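Local coordinates for protein 7,8-dihydro-6-hydroxymethylpterin pyrophosphokinase-dihydropteroate synthase (Plasmodium falciparum, PDB 6JWS) that probably catalyses two successive steps of folate biosynthesis, pyrophosphorylation of 6-hydroxymethyl-7,8-dihydropterin by ATP and condensation of the product with 4-aminobenzoate to 7,8-dihydropteroate, at residues Tyr327-Pro338 and Ile349-Val357; Asp496-Cys507 and Lys522-Lys531. The protein carries 1 engineered substitution. All blocks are in the same frame, centred on the assembly; numbering follows the deposited sequence.

Interaction 1. Residues Tyr327-Pro338 and Ile349-Val357; sequences YSILLCLNDMIP and IRCLYNKYV
Asn334 OD1 takes two N-H groups of Arg350: NE at 2.8 Å, lying in the carbonyl plane on a lone pair, and NH2 in a weaker, more bent bond. The guanidinium stands steeply to the amide, their planes 75° apart, and Pro338 CB sits over the centre of one of its faces, 3.5 Å from Arg350 CZ. Bends at chi2 and chi3 fold the arginine back to this place, next to the backbone bond from Arg350 N to Pro338 O (2.8 Å), which ties the first turn of helix 349-364 to the loop that follows helix 327-336. The same asparagine amide lies almost parallel to the Tyr353 ring and stacks on it, ND2 3.8 Å from Tyr353 CD2. With CG anti to the backbone N (chi1 172°), Tyr353 enters as a knob among Tyr327, Leu330, Leu331 and Asn334, and its OH meets Tyr327 OH at 2.7 Å. Lys369 also bonds that Tyr353 hydroxyl. Tyr356 completes an aromatic cluster, its CE1 3.6 Å from Tyr327 CB. Ile349 CG2 packs against Leu333 CB at 3.7 Å. The two helices, crossing at -138°, are thus joined by apolar contacts together with polar grips near both ends, and the Tyr353 hydroxyl is shared between Tyr327 and Lys369 inside the HPPK part of the chain.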
loop_
_atom_site.group_PDB
_atom_site.type_symbol
_atom_site.label_atom_id
_atom_site.label_comp_id
_atom_site.label_asym_id
_atom_site.label_seq_id
_atom_site.Cartn_x
_atom_site.Cartn_y
_atom_site.Cartn_z
ATOM N N TYR B 327 -10.945 -27.747 -14.394
ATOM C CA TYR B 327 -11.099 -26.505 -13.653
ATOM C C TYR B 327 -11.567 -25.373 -14.573
ATOM O O TYR B 327 -12.493 -24.643 -14.223
ATOM C CB TYR B 327 -9.784 -26.090 -12.987
ATOM C CG TYR B 327 -9.885 -24.769 -12.266
ATOM C CD1 TYR B 327 -10.692 -24.630 -11.148
ATOM C CD2 TYR B 327 -9.203 -23.652 -12.715
ATOM C CE1 TYR B 327 -10.794 -23.427 -10.472
ATOM C CE2 TYR B 327 -9.294 -22.441 -12.047
ATOM C CZ TYR B 327 -10.091 -22.324 -10.924
ATOM O OH TYR B 327 -10.187 -21.131 -10.267
ATOM N N SER B 328 -10.949 -25.263 -15.758
ATOM C CA SER B 328 -11.206 -24.154 -16.661
ATOM C C SER B 328 -12.681 -24.106 -17.055
ATOM O O SER B 328 -13.209 -23.032 -17.288
ATOM C CB SER B 328 -10.295 -24.170 -17.858
ATOM O OG SER B 328 -10.559 -25.319 -18.647
ATOM N N ILE B 329 -13.364 -25.252 -17.076
ATOM C CA ILE B 329 -14.783 -25.238 -17.403
ATOM C C ILE B 329 -15.579 -24.795 -16.182
ATOM O O ILE B 329 -16.434 -23.922 -16.293
ATOM C CB ILE B 329 -15.270 -26.591 -17.959
ATOM C CG1 ILE B 329 -14.584 -26.943 -19.282
ATOM C CG2 ILE B 329 -16.781 -26.650 -18.074
ATOM C CD1 ILE B 329 -14.742 -28.417 -19.652
ATOM N N LEU B 330 -15.317 -25.400 -15.023
ATOM C CA LEU B 330 -16.037 -25.014 -13.818
ATOM C C LEU B 330 -15.891 -23.505 -13.571
ATOM O O LEU B 330 -16.852 -22.833 -13.211
ATOM C CB LEU B 330 -15.518 -25.831 -12.626
ATOM C CG LEU B 330 -16.038 -27.264 -12.519
ATOM C CD1 LEU B 330 -15.431 -27.992 -11.328
ATOM C CD2 LEU B 330 -17.555 -27.286 -12.410
ATOM N N LEU B 331 -14.677 -22.985 -13.772
ATOM C CA LEU B 331 -14.335 -21.581 -13.611
ATOM C C LEU B 331 -15.281 -20.680 -14.436
ATOM O O LEU B 331 -15.870 -19.745 -13.890
ATOM C CB LEU B 331 -12.856 -21.439 -14.007
ATOM C CG LEU B 331 -12.231 -20.034 -14.022
ATOM C CD1 LEU B 331 -12.115 -19.436 -12.613
ATOM C CD2 LEU B 331 -10.853 -20.093 -14.674
ATOM N N CYS B 332 -15.457 -20.993 -15.735
ATOM C CA CYS B 332 -16.341 -20.261 -16.644
ATOM C C CYS B 332 -17.815 -20.421 -16.273
ATOM O O CYS B 332 -18.540 -19.438 -16.261
ATOM C CB CYS B 332 -16.161 -20.726 -18.083
ATOM S SG CYS B 332 -14.597 -20.189 -18.810
ATOM N N LEU B 333 -18.277 -21.650 -16.016
ATOM C CA LEU B 333 -19.673 -21.894 -15.666
ATOM C C LEU B 333 -20.026 -21.172 -14.367
ATOM O O LEU B 333 -21.178 -20.771 -14.181
ATOM C CB LEU B 333 -19.921 -23.400 -15.498
ATOM C CG LEU B 333 -19.721 -24.286 -16.740
ATOM C CD1 LEU B 333 -19.915 -25.766 -16.402
ATOM C CD2 LEU B 333 -20.667 -23.896 -17.862
ATOM N N ASN B 334 -19.041 -21.027 -13.461
ATOM C CA ASN B 334 -19.305 -20.423 -12.163
ATOM C C ASN B 334 -19.674 -18.946 -12.328
ATOM O O ASN B 334 -20.315 -18.382 -11.453
ATOM C CB ASN B 334 -18.139 -20.630 -11.186
ATOM C CG ASN B 334 -18.330 -19.955 -9.840
ATOM O OD1 ASN B 334 -19.279 -20.247 -9.107
ATOM N ND2 ASN B 334 -17.434 -19.044 -9.498
ATOM N N ASP B 335 -19.229 -18.315 -13.427
ATOM C CA ASP B 335 -19.529 -16.913 -13.692
ATOM C C ASP B 335 -20.980 -16.759 -14.135
ATOM O O ASP B 335 -21.616 -15.765 -13.790
ATOM C CB ASP B 335 -18.687 -16.339 -14.838
ATOM C CG ASP B 335 -17.216 -16.131 -14.531
ATOM O OD1 ASP B 335 -16.861 -16.011 -13.342
ATOM O OD2 ASP B 335 -16.438 -16.102 -15.480
ATOM N N MET B 336 -21.473 -17.744 -14.912
ATOM C CA MET B 336 -22.755 -17.667 -15.612
ATOM C C MET B 336 -23.867 -18.270 -14.762
ATOM O O MET B 336 -24.884 -17.622 -14.564
ATOM C CB MET B 336 -22.758 -18.389 -16.969
ATOM C CG MET B 336 -21.575 -18.058 -17.865
ATOM S SD MET B 336 -21.894 -18.625 -19.561
ATOM C CE MET B 336 -22.188 -20.373 -19.282
ATOM N N ILE B 337 -23.670 -19.504 -14.269
ATOM C CA ILE B 337 -24.779 -20.290 -13.743
ATOM C C ILE B 337 -24.352 -20.991 -12.460
ATOM O O ILE B 337 -24.449 -22.212 -12.342
ATOM C CB ILE B 337 -25.300 -21.289 -14.801
ATOM C CG1 ILE B 337 -24.224 -22.304 -15.207
ATOM C CG2 ILE B 337 -25.883 -20.547 -16.001
ATOM C CD1 ILE B 337 -24.639 -23.250 -16.329
ATOM N N PRO B 338 -23.921 -20.224 -11.436
ATOM C CA PRO B 338 -23.388 -20.812 -10.204
ATOM C C PRO B 338 -24.381 -21.726 -9.484
ATOM O O PRO B 338 -23.974 -22.690 -8.826
ATOM C CB PRO B 338 -23.068 -19.590 -9.319
ATOM C CG PRO B 338 -23.886 -18.445 -9.914
ATOM C CD PRO B 338 -23.978 -18.751 -11.393
ATOM N N ILE B 349 -22.896 -25.945 -9.604
ATOM C CA ILE B 349 -21.693 -25.430 -10.226
ATOM C C ILE B 349 -20.825 -24.719 -9.189
ATOM O O ILE B 349 -19.637 -25.001 -9.093
ATOM C CB ILE B 349 -22.046 -24.512 -11.418
ATOM C CG1 ILE B 349 -22.752 -25.269 -12.550
ATOM C CG2 ILE B 349 -20.780 -23.819 -11.904
ATOM C CD1 ILE B 349 -21.970 -26.475 -13.073
ATOM N N ARG B 350 -21.413 -23.799 -8.414
ATOM C CA ARG B 350 -20.643 -23.030 -7.448
ATOM C C ARG B 350 -19.977 -23.966 -6.435
ATOM O O ARG B 350 -18.796 -23.800 -6.145
ATOM C CB ARG B 350 -21.472 -21.916 -6.788
ATOM C CG ARG B 350 -20.693 -21.102 -5.758
ATOM C CD ARG B 350 -20.881 -19.585 -5.754
ATOM N NE ARG B 350 -20.419 -18.881 -6.954
ATOM C CZ ARG B 350 -20.911 -17.712 -7.385
ATOM N NH1 ARG B 350 -21.880 -17.113 -6.704
ATOM N NH2 ARG B 350 -20.444 -17.155 -8.502
ATOM N N CYS B 351 -20.725 -24.948 -5.905
ATOM C CA CYS B 351 -20.173 -25.827 -4.885
ATOM C C CYS B 351 -19.041 -26.682 -5.450
ATOM O O CYS B 351 -18.026 -26.834 -4.773
ATOM C CB CYS B 351 -21.239 -26.681 -4.207
ATOM S SG CYS B 351 -22.275 -25.739 -3.051
ATOM N N LEU B 352 -19.199 -27.186 -6.689
ATOM C CA LEU B 352 -18.169 -27.961 -7.381
ATOM C C LEU B 352 -16.953 -27.078 -7.639
ATOM O O LEU B 352 -15.812 -27.511 -7.477
ATOM C CB LEU B 352 -18.697 -28.529 -8.711
ATOM C CG LEU B 352 -19.752 -29.641 -8.622
ATOM C CD1 LEU B 352 -20.300 -30.009 -9.990
ATOM C CD2 LEU B 352 -19.206 -30.895 -7.932
ATOM N N TYR B 353 -17.203 -25.829 -8.062
ATOM C CA TYR B 353 -16.093 -24.919 -8.265
ATOM C C TYR B 353 -15.306 -24.743 -6.961
ATOM O O TYR B 353 -14.083 -24.868 -6.974
ATOM C CB TYR B 353 -16.546 -23.593 -8.883
ATOM C CG TYR B 353 -15.429 -22.581 -8.921
ATOM C CD1 TYR B 353 -14.518 -22.585 -9.961
ATOM C CD2 TYR B 353 -15.245 -21.674 -7.884
ATOM C CE1 TYR B 353 -13.458 -21.698 -9.993
ATOM C CE2 TYR B 353 -14.199 -20.766 -7.903
ATOM C CZ TYR B 353 -13.302 -20.794 -8.956
ATOM O OH TYR B 353 -12.253 -19.931 -8.992
ATOM N N ASN B 354 -15.996 -24.422 -5.850
ATOM C CA ASN B 354 -15.344 -24.120 -4.577
ATOM C C ASN B 354 -14.569 -25.340 -4.074
ATOM O O ASN B 354 -13.508 -25.206 -3.482
ATOM C CB ASN B 354 -16.328 -23.688 -3.479
ATOM C CG ASN B 354 -16.912 -22.300 -3.660
ATOM O OD1 ASN B 354 -16.325 -21.455 -4.334
ATOM N ND2 ASN B 354 -18.065 -22.042 -3.057
ATOM N N LYS B 355 -15.115 -26.537 -4.310
ATOM C CA LYS B 355 -14.516 -27.755 -3.795
ATOM C C LYS B 355 -13.229 -28.040 -4.555
ATOM O O LYS B 355 -12.249 -28.485 -3.963
ATOM C CB LYS B 355 -15.510 -28.921 -3.846
ATOM C CG LYS B 355 -16.339 -29.101 -2.576
ATOM C CD LYS B 355 -17.783 -29.538 -2.795
ATOM C CE LYS B 355 -17.995 -31.041 -2.771
ATOM N NZ LYS B 355 -19.311 -31.433 -3.343
ATOM N N TYR B 356 -13.234 -27.743 -5.857
ATOM C CA TYR B 356 -12.055 -27.941 -6.675
ATOM C C TYR B 356 -10.919 -27.043 -6.176
ATOM O O TYR B 356 -9.777 -27.480 -6.076
ATOM C CB TYR B 356 -12.409 -27.667 -8.137
ATOM C CG TYR B 356 -11.448 -28.256 -9.132
ATOM C CD1 TYR B 356 -10.172 -27.738 -9.293
ATOM C CD2 TYR B 356 -11.827 -29.332 -9.926
ATOM C CE1 TYR B 356 -9.279 -28.304 -10.189
ATOM C CE2 TYR B 356 -10.949 -29.905 -10.837
ATOM C CZ TYR B 356 -9.672 -29.389 -10.961
ATOM O OH TYR B 356 -8.824 -29.933 -11.881
ATOM N N VAL B 357 -11.250 -25.776 -5.882
ATOM C CA VAL B 357 -10.266 -24.804 -5.440
ATOM C C VAL B 357 -9.672 -25.274 -4.114
ATOM O O VAL B 357 -8.453 -25.275 -3.947
ATOM C CB VAL B 357 -10.857 -23.381 -5.308
ATOM C CG1 VAL B 357 -9.877 -22.424 -4.624
ATOM C CG2 VAL B 357 -11.309 -22.822 -6.651
#

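Interaction 2. Residues Asp496-Cys507 and Lys522-Lys531; sequences DLVDILNDISAC and KFYSVVLMHK. With PT1 (pteroic acid), chain I; ACT (acetate ion), chain M.
Asn502, on strand 500-503, lies beside Val527 of the neighbouring strand and reaches on to the bound pteroic acid. Its CB leaves the strand on the same face as Val527 CB, and an extended first torsion (chi1 175°) carries the amide out to the pterin. OD1 passes Val527 CB at 3.8 Å and accepts the ligand's N11 at 2.9 Å, nearly straight at 171°; ND2 gives its hydrogen to ligand N9 at 3.2 Å. One amide thereby reads a donor and an acceptor side by side on the pterin. Ile504 CG2 and Met529 SD come up to the same ring system, SD 3.5 Å from ligand N4, while the two side chains run side by side, Ile504 CB 3.7 Å from Met529 CE. Lys609, Asp575 and Arg610 supply further hydrogen bonds to the ligand. Behind the pocket the strands are parallel: Val527 N bonds to Leu501 O at 2.7 Å, flanked by Leu501 N to Ser525 O and Asp503 N to Val527 O. At the end of the strand, Asp503 OD1 accepts from Ser505 N, which makes an Asx turn; Ser505 OG and Cys507 N add two more donors in the loop where Cys507 SG packs on Leu528 CD2 (3.7 Å). At the far end water 1 joins Asp496 OD2 to Val498 O, beside a long salt bridge from Asp496 to Lys522. Neighbouring parallel strands whose C-terminal ends and following loops carry the ligand contacts are the hallmark of a TIM barrel, here the pterin pocket of dihydropteroate synthase.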
loop_
_atom_site.group_PDB
_atom_site.type_symbol
_atom_site.label_atom_id
_atom_site.label_comp_id
_atom_site.label_asym_id
_atom_site.label_seq_id
_atom_site.Cartn_x
_atom_site.Cartn_y
_atom_site.Cartn_z
ATOM N N ASP B 496 -16.231 4.647 -37.098
ATOM C CA ASP B 496 -15.070 4.061 -36.431
ATOM C C ASP B 496 -14.275 5.124 -35.676
ATOM O O ASP B 496 -13.053 5.179 -35.756
ATOM C CB ASP B 496 -14.213 3.204 -37.373
ATOM C CG ASP B 496 -14.887 1.894 -37.769
ATOM O OD1 ASP B 496 -15.660 1.899 -38.761
ATOM O OD2 ASP B 496 -14.657 0.870 -37.067
ATOM N N LEU B 497 -14.983 5.956 -34.911
ATOM C CA LEU B 497 -14.317 7.048 -34.221
ATOM C C LEU B 497 -13.973 6.655 -32.785
ATOM O O LEU B 497 -13.199 7.367 -32.154
ATOM C CB LEU B 497 -15.202 8.310 -34.270
ATOM C CG LEU B 497 -15.553 8.821 -35.675
ATOM C CD1 LEU B 497 -16.364 10.101 -35.607
ATOM C CD2 LEU B 497 -14.293 9.057 -36.495
ATOM N N VAL B 498 -14.549 5.549 -32.281
ATOM C CA VAL B 498 -14.474 5.220 -30.865
ATOM C C VAL B 498 -14.384 3.708 -30.672
ATOM O O VAL B 498 -14.833 2.946 -31.529
ATOM C CB VAL B 498 -15.641 5.817 -30.044
ATOM C CG1 VAL B 498 -15.677 7.334 -30.128
ATOM C CG2 VAL B 498 -16.995 5.221 -30.421
ATOM N N ASP B 499 -13.848 3.304 -29.507
ATOM C CA ASP B 499 -13.797 1.922 -29.065
ATOM C C ASP B 499 -14.755 1.624 -27.906
ATOM O O ASP B 499 -15.232 0.505 -27.799
ATOM C CB ASP B 499 -12.379 1.583 -28.623
ATOM C CG ASP B 499 -11.415 1.896 -29.740
ATOM O OD1 ASP B 499 -11.577 1.258 -30.817
ATOM O OD2 ASP B 499 -10.563 2.818 -29.545
ATOM N N ILE B 500 -14.983 2.580 -27.000
ATOM C CA ILE B 500 -15.617 2.272 -25.723
ATOM C C ILE B 500 -16.768 3.249 -25.492
ATOM O O ILE B 500 -16.584 4.448 -25.666
ATOM C CB ILE B 500 -14.592 2.350 -24.561
ATOM C CG1 ILE B 500 -13.563 1.217 -24.621
ATOM C CG2 ILE B 500 -15.306 2.373 -23.202
ATOM C CD1 ILE B 500 -12.402 1.357 -23.658
ATOM N N LEU B 501 -17.945 2.725 -25.122
ATOM C CA LEU B 501 -19.003 3.563 -24.578
ATOM C C LEU B 501 -18.771 3.769 -23.073
ATOM O O LEU B 501 -18.667 2.818 -22.299
ATOM C CB LEU B 501 -20.374 2.937 -24.873
ATOM C CG LEU B 501 -21.586 3.605 -24.197
ATOM C CD1 LEU B 501 -21.780 5.045 -24.677
ATOM C CD2 LEU B 501 -22.863 2.821 -24.457
ATOM N N ASN B 502 -18.711 5.035 -22.665
ATOM C CA ASN B 502 -18.698 5.408 -21.265
ATOM C C ASN B 502 -20.054 6.029 -20.922
ATOM O O ASN B 502 -20.281 7.206 -21.189
ATOM C CB ASN B 502 -17.546 6.380 -20.989
ATOM C CG ASN B 502 -17.559 6.904 -19.574
ATOM O OD1 ASN B 502 -18.205 6.314 -18.711
ATOM N ND2 ASN B 502 -16.889 8.027 -19.332
ATOM N N ASP B 503 -20.955 5.231 -20.325
ATOM C CA ASP B 503 -22.344 5.636 -20.137
ATOM C C ASP B 503 -22.618 5.867 -18.644
ATOM O O ASP B 503 -22.812 4.923 -17.878
ATOM C CB ASP B 503 -23.287 4.616 -20.782
ATOM C CG ASP B 503 -24.751 5.044 -20.850
ATOM O OD1 ASP B 503 -25.284 5.617 -19.837
ATOM O OD2 ASP B 503 -25.355 4.838 -21.933
ATOM N N ILE B 504 -22.644 7.143 -18.236
ATOM C CA ILE B 504 -22.797 7.481 -16.829
ATOM C C ILE B 504 -24.207 7.162 -16.316
ATOM O O ILE B 504 -24.438 7.236 -15.116
ATOM C CB ILE B 504 -22.378 8.935 -16.541
ATOM C CG1 ILE B 504 -23.283 9.967 -17.238
ATOM C CG2 ILE B 504 -20.897 9.144 -16.853
ATOM C CD1 ILE B 504 -23.162 11.379 -16.673
ATOM N N SER B 505 -25.139 6.777 -17.192
ATOM C CA SER B 505 -26.455 6.326 -16.743
ATOM C C SER B 505 -26.522 4.798 -16.620
ATOM O O SER B 505 -27.582 4.236 -16.356
ATOM C CB SER B 505 -27.592 6.889 -17.619
ATOM O OG SER B 505 -27.719 6.191 -18.867
ATOM N N ALA B 506 -25.396 4.120 -16.850
ATOM C CA ALA B 506 -25.335 2.667 -16.969
ATOM C C ALA B 506 -26.355 2.170 -18.003
ATOM O O ALA B 506 -26.956 1.108 -17.840
ATOM C CB ALA B 506 -25.479 1.990 -15.619
ATOM N N CYS B 507 -26.528 2.961 -19.073
ATOM C CA CYS B 507 -27.358 2.608 -20.214
ATOM C C CYS B 507 -28.830 2.548 -19.800
ATOM O O CYS B 507 -29.598 1.789 -20.375
ATOM C CB CYS B 507 -26.940 1.265 -20.800
ATOM S SG CYS B 507 -25.226 1.207 -21.392
ATOM N N LYS B 522 -17.948 -6.872 -35.010
ATOM C CA LYS B 522 -17.350 -6.073 -33.949
ATOM C C LYS B 522 -18.168 -6.191 -32.666
ATOM O O LYS B 522 -19.396 -6.222 -32.705
ATOM C CB LYS B 522 -17.335 -4.593 -34.346
ATOM C CG LYS B 522 -16.041 -4.100 -34.966
ATOM C CD LYS B 522 -14.892 -4.089 -33.987
ATOM C CE LYS B 522 -14.649 -2.735 -33.356
ATOM N NZ LYS B 522 -14.131 -1.746 -34.333
ATOM N N PHE B 523 -17.458 -6.211 -31.535
ATOM C CA PHE B 523 -18.041 -5.905 -30.239
ATOM C C PHE B 523 -17.375 -4.640 -29.709
ATOM O O PHE B 523 -16.217 -4.371 -30.026
ATOM C CB PHE B 523 -17.880 -7.067 -29.257
ATOM C CG PHE B 523 -18.660 -8.319 -29.581
ATOM C CD1 PHE B 523 -19.985 -8.454 -29.200
ATOM C CD2 PHE B 523 -18.052 -9.388 -30.229
ATOM C CE1 PHE B 523 -20.697 -9.608 -29.489
ATOM C CE2 PHE B 523 -18.761 -10.542 -30.513
ATOM C CZ PHE B 523 -20.082 -10.651 -30.140
ATOM N N TYR B 524 -18.128 -3.862 -28.919
ATOM C CA TYR B 524 -17.545 -2.724 -28.224
ATOM C C TYR B 524 -17.699 -2.875 -26.714
ATOM O O TYR B 524 -18.690 -3.420 -26.228
ATOM C CB TYR B 524 -18.172 -1.401 -28.672
ATOM C CG TYR B 524 -18.007 -1.101 -30.136
ATOM C CD1 TYR B 524 -16.889 -0.430 -30.605
ATOM C CD2 TYR B 524 -18.976 -1.476 -31.056
ATOM C CE1 TYR B 524 -16.732 -0.125 -31.949
ATOM C CE2 TYR B 524 -18.840 -1.179 -32.407
ATOM C CZ TYR B 524 -17.708 -0.511 -32.854
ATOM O OH TYR B 524 -17.562 -0.226 -34.179
ATOM N N SER B 525 -16.713 -2.327 -25.992
ATOM C CA SER B 525 -16.712 -2.371 -24.542
ATOM C C SER B 525 -17.484 -1.187 -23.988
ATOM O O SER B 525 -17.718 -0.201 -24.684
ATOM C CB SER B 525 -15.312 -2.389 -24.049
ATOM O OG SER B 525 -14.739 -3.630 -24.390
ATOM N N VAL B 526 -17.823 -1.273 -22.701
ATOM C CA VAL B 526 -18.739 -0.311 -22.125
ATOM C C VAL B 526 -18.421 -0.142 -20.646
ATOM O O VAL B 526 -18.197 -1.137 -19.947
ATOM C CB VAL B 526 -20.205 -0.725 -22.352
ATOM C CG1 VAL B 526 -20.499 -2.171 -21.937
ATOM C CG2 VAL B 526 -21.171 0.269 -21.707
ATOM N N VAL B 527 -18.428 1.125 -20.199
ATOM C CA VAL B 527 -18.346 1.450 -18.793
ATOM C C VAL B 527 -19.769 1.727 -18.289
ATOM O O VAL B 527 -20.489 2.534 -18.867
ATOM C CB VAL B 527 -17.390 2.642 -18.567
ATOM C CG1 VAL B 527 -17.171 2.942 -17.081
ATOM C CG2 VAL B 527 -16.041 2.443 -19.278
ATOM N N LEU B 528 -20.175 1.040 -17.208
ATOM C CA LEU B 528 -21.432 1.332 -16.548
ATOM C C LEU B 528 -21.150 2.046 -15.232
ATOM O O LEU B 528 -20.418 1.532 -14.371
ATOM C CB LEU B 528 -22.196 0.031 -16.283
ATOM C CG LEU B 528 -22.437 -0.873 -17.493
ATOM C CD1 LEU B 528 -22.987 -2.223 -17.025
ATOM C CD2 LEU B 528 -23.373 -0.201 -18.509
ATOM N N MET B 529 -21.772 3.210 -15.064
ATOM C CA MET B 529 -21.538 3.981 -13.856
ATOM C C MET B 529 -22.841 4.129 -13.064
ATOM O O MET B 529 -23.909 4.243 -13.660
ATOM C CB MET B 529 -20.981 5.367 -14.206
ATOM C CG MET B 529 -20.329 6.071 -13.039
ATOM S SD MET B 529 -20.124 7.846 -13.357
ATOM C CE MET B 529 -21.767 8.415 -12.905
ATOM N N HIS B 530 -22.735 4.160 -11.732
ATOM C CA HIS B 530 -23.841 4.493 -10.843
ATOM C C HIS B 530 -23.928 6.000 -10.588
ATOM O O HIS B 530 -22.957 6.636 -10.180
ATOM C CB HIS B 530 -23.683 3.814 -9.478
ATOM C CG HIS B 530 -24.781 4.199 -8.540
ATOM N ND1 HIS B 530 -24.679 5.283 -7.686
ATOM C CD2 HIS B 530 -26.012 3.665 -8.333
ATOM C CE1 HIS B 530 -25.791 5.412 -6.991
ATOM N NE2 HIS B 530 -26.636 4.443 -7.384
ATOM N N LYS B 531 -25.126 6.560 -10.792
ATOM C CA LYS B 531 -25.482 7.893 -10.319
ATOM C C LYS B 531 -26.969 7.891 -9.949
ATOM O O LYS B 531 -27.673 6.906 -10.183
ATOM C CB LYS B 531 -25.160 8.953 -11.381
ATOM C CG LYS B 531 -25.963 8.870 -12.672
ATOM C CD LYS B 531 -25.873 10.135 -13.559
ATOM C CE LYS B 531 -27.022 10.327 -14.545
ATOM N NZ LYS B 531 -28.333 9.759 -14.099
HETATM C C2 PT1 I . -16.729 9.442 -13.665
HETATM C C3 PT1 I . -17.013 10.646 -14.447
HETATM C C5 PT1 I . -17.355 10.440 -15.858
HETATM N N6 PT1 I . -16.965 11.897 -13.931
HETATM C C7 PT1 I . -17.149 8.072 -15.553
HETATM N N9 PT1 I . -17.398 9.166 -16.344
HETATM C C10 PT1 I . -17.269 12.960 -14.722
HETATM N N11 PT1 I . -17.219 6.792 -16.070
HETATM C C12 PT1 I . -17.623 12.767 -16.051
HETATM C C21 PT1 I . -17.553 16.514 -7.963
HETATM O O22 PT1 I . -16.660 17.380 -7.752
HETATM O O1 PT1 I . -16.416 9.555 -12.368
HETATM N N4 PT1 I . -16.802 8.225 -14.247
HETATM N N8 PT1 I . -17.641 11.530 -16.591
HETATM C C13 PT1 I . -17.256 14.338 -14.116
HETATM N N14 PT1 I . -18.417 14.457 -13.192
HETATM C C15 PT1 I . -18.232 14.945 -11.943
HETATM C C16 PT1 I . -19.040 14.492 -10.879
HETATM C C17 PT1 I . -17.212 15.930 -11.735
HETATM C C18 PT1 I . -18.816 15.011 -9.581
HETATM C C19 PT1 I . -17.013 16.454 -10.433
HETATM C C20 PT1 I . -17.801 15.979 -9.356
HETATM O O23 PT1 I . -18.234 16.089 -7.016
HETATM C C ACT M . -29.442 3.072 -5.662
HETATM O O ACT M . -29.160 4.184 -6.201
HETATM O OXT ACT M . -30.105 2.943 -4.618
HETATM C CH3 ACT M . -28.882 1.790 -6.282
HETATM O O HOH W 1 -14.652 1.655 -34.263
HETATM O O HOH W 2 -14.121 -1.821 -27.394
HETATM O O HOH W 3 -12.762 -0.698 -31.579
#

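How the interactions relate
The two contacts belong to different catalytic parts of the chain and do not touch: their centres are 29 Å apart and their nearest atoms about 13 Å. Interaction 1 joins two helices beside the antiparallel sheet of the HPPK part, partly buried, with Arg350 at its exposed edge; the side chain of Leu333 is about 12 Å from the bound ATP. Interaction 2 is a buried pairing of neighbouring strands in the parallel barrel and itself lines a ligand pocket. Side chains do most of the joining in the first, through tyrosines, an amide and a guanidinium, whereas main-chain bonds run through the second, with apolar side chains packing beside them and some reaching the pterin.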